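Local coordinates for protein alpha-1,4-endofucoidanase (Mariniflexile fucanivorans, PDB 6DLH) that hydrolyses alpha-1,4 linkages within fucoidan chains as a retaining glycoside hydrolase of family GH107, at residues Leu658-Gly661 / Thr662-Asp666. Sequence-based numbering, arbitrary orientation.
Sequences LQLG and TDYYD. With CA (calcium ion), chain F.
Q659 O draws two amides to itself. D663 N comes almost head-on, 2.8 Å from Q659 O, whereas T662 N reaches the same oxygen from above the carbonyl plane at 3.0 Å. The T662 bond closes a type II beta turn with L660 and G661 at its corners; G661 sits at positive phi, where a CB would jam against the carbonyl oxygen of L660. The D663 carboxylate takes a bond back from the Q659 amide: its CG lies anti to the carbonyl carbon (chi1 -57°), bringing the anti lone pair of OD2 within 2.7 Å of Q659 N. Thus the N-H and C=O of Q659 are both bonded within residues 659-663. Further round, G661 N donates to Y664 O at 3.0 Å.

The Y664 ring lies across the L660 backbone, L660 CA sitting over one face in a CH-pi contact, 3.9 Å from the Y664 ring centroid. L660 CD1 packs on Y664 CE1 at 3.5 Å, and L658 CB borders the ring near CE2. An alanine in place of Y664 would probably leave L660 without its aromatic platform and open a gap under the turn.

Beyond the turn, D666 OD1 binds calcium at 2.5 Å, alongside G634, E668, D670 and D715. The chemistry implies a largely backbone-bonded turn, tied by L658, L660 and D663 to W693, N691 and S639, leading from strand 654-659 of this putative Ig-like domain into its calcium site.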
loop_
_atom_site.group_PDB
_atom_site.type_symbol
_atom_site.label_atom_id
_atom_site.label_comp_id
_atom_site.label_asym_id
_atom_site.label_seq_id
_atom_site.Cartn_x
_atom_site.Cartn_y
_atom_site.Cartn_z
ATOM N N LEU A 658 -34.446 10.882 -1.738
ATOM C CA LEU A 658 -34.856 9.727 -0.956
ATOM C C LEU A 658 -34.162 8.491 -1.520
ATOM O O LEU A 658 -34.112 8.304 -2.739
ATOM C CB LEU A 658 -36.381 9.578 -1.023
ATOM C CG LEU A 658 -37.204 10.705 -0.392
ATOM C CD1 LEU A 658 -38.694 10.429 -0.546
ATOM C CD2 LEU A 658 -36.843 10.919 1.072
ATOM N N GLN A 659 -33.642 7.657 -0.612
ATOM C CA GLN A 659 -32.720 6.589 -0.962
ATOM C C GLN A 659 -33.240 5.252 -0.435
ATOM O O GLN A 659 -33.495 5.108 0.762
ATOM C CB GLN A 659 -31.347 6.898 -0.361
ATOM C CG GLN A 659 -30.221 6.028 -0.903
ATOM C CD GLN A 659 -29.581 6.631 -2.130
ATOM O OE1 GLN A 659 -29.219 7.808 -2.150
ATOM N NE2 GLN A 659 -29.432 5.821 -3.166
ATOM N N LEU A 660 -33.384 4.279 -1.347
ATOM C CA LEU A 660 -33.684 2.905 -0.975
ATOM C C LEU A 660 -32.579 2.419 -0.047
ATOM O O LEU A 660 -31.405 2.453 -0.407
ATOM C CB LEU A 660 -33.763 2.036 -2.237
ATOM C CG LEU A 660 -33.981 0.537 -2.019
ATOM C CD1 LEU A 660 -35.384 0.249 -1.505
ATOM C CD2 LEU A 660 -33.727 -0.242 -3.301
ATOM N N GLY A 661 -32.970 2.011 1.163
ATOM C CA GLY A 661 -32.025 1.484 2.132
ATOM C C GLY A 661 -31.733 2.492 3.233
ATOM O O GLY A 661 -31.217 2.123 4.283
ATOM N N THR A 662 -32.080 3.758 2.977
ATOM C CA THR A 662 -31.904 4.819 3.957
ATOM C C THR A 662 -33.273 5.322 4.424
ATOM O O THR A 662 -33.514 5.459 5.624
ATOM C CB THR A 662 -30.997 5.937 3.417
ATOM O OG1 THR A 662 -29.828 5.358 2.830
ATOM C CG2 THR A 662 -30.597 6.953 4.468
ATOM N N ASP A 663 -34.160 5.591 3.456
ATOM C CA ASP A 663 -35.419 6.265 3.739
ATOM C C ASP A 663 -36.593 5.285 3.674
ATOM O O ASP A 663 -37.604 5.494 4.342
ATOM C CB ASP A 663 -35.608 7.482 2.829
ATOM C CG ASP A 663 -34.466 8.483 2.926
ATOM O OD1 ASP A 663 -34.311 9.089 4.007
ATOM O OD2 ASP A 663 -33.742 8.642 1.920
ATOM N N TYR A 664 -36.442 4.220 2.877
ATOM C CA TYR A 664 -37.525 3.293 2.589
ATOM C C TYR A 664 -36.939 1.950 2.154
ATOM O O TYR A 664 -35.910 1.904 1.477
ATOM C CB TYR A 664 -38.474 3.871 1.529
ATOM C CG TYR A 664 -37.867 4.085 0.164
ATOM C CD1 TYR A 664 -37.792 3.049 -0.753
ATOM C CD2 TYR A 664 -37.362 5.322 -0.216
ATOM C CE1 TYR A 664 -37.224 3.227 -2.005
ATOM C CE2 TYR A 664 -36.792 5.519 -1.467
ATOM C CZ TYR A 664 -36.720 4.466 -2.364
ATOM O OH TYR A 664 -36.161 4.625 -3.602
ATOM N N TYR A 665 -37.633 0.866 2.518
ATOM C CA TYR A 665 -37.117 -0.479 2.333
ATOM C C TYR A 665 -38.252 -1.451 2.012
ATOM O O TYR A 665 -39.335 -1.361 2.584
ATOM C CB TYR A 665 -36.392 -0.918 3.607
ATOM C CG TYR A 665 -35.500 -2.124 3.463
ATOM C CD1 TYR A 665 -34.461 -2.142 2.546
ATOM C CD2 TYR A 665 -35.671 -3.237 4.273
ATOM C CE1 TYR A 665 -33.627 -3.242 2.421
ATOM C CE2 TYR A 665 -34.840 -4.342 4.171
ATOM C CZ TYR A 665 -33.815 -4.342 3.241
ATOM O OH TYR A 665 -32.992 -5.424 3.132
ATOM N N ASP A 666 -37.966 -2.399 1.110
ATOM C CA ASP A 666 -38.888 -3.473 0.782
ATOM C C ASP A 666 -38.202 -4.820 1.002
ATOM O O ASP A 666 -37.249 -5.155 0.300
ATOM C CB ASP A 666 -39.405 -3.346 -0.653
ATOM C CG ASP A 666 -40.305 -4.503 -1.055
ATOM O OD1 ASP A 666 -41.409 -4.614 -0.482
ATOM O OD2 ASP A 666 -39.883 -5.300 -1.919
HETATM CA CA CA F . -43.084 -6.239 -1.435
#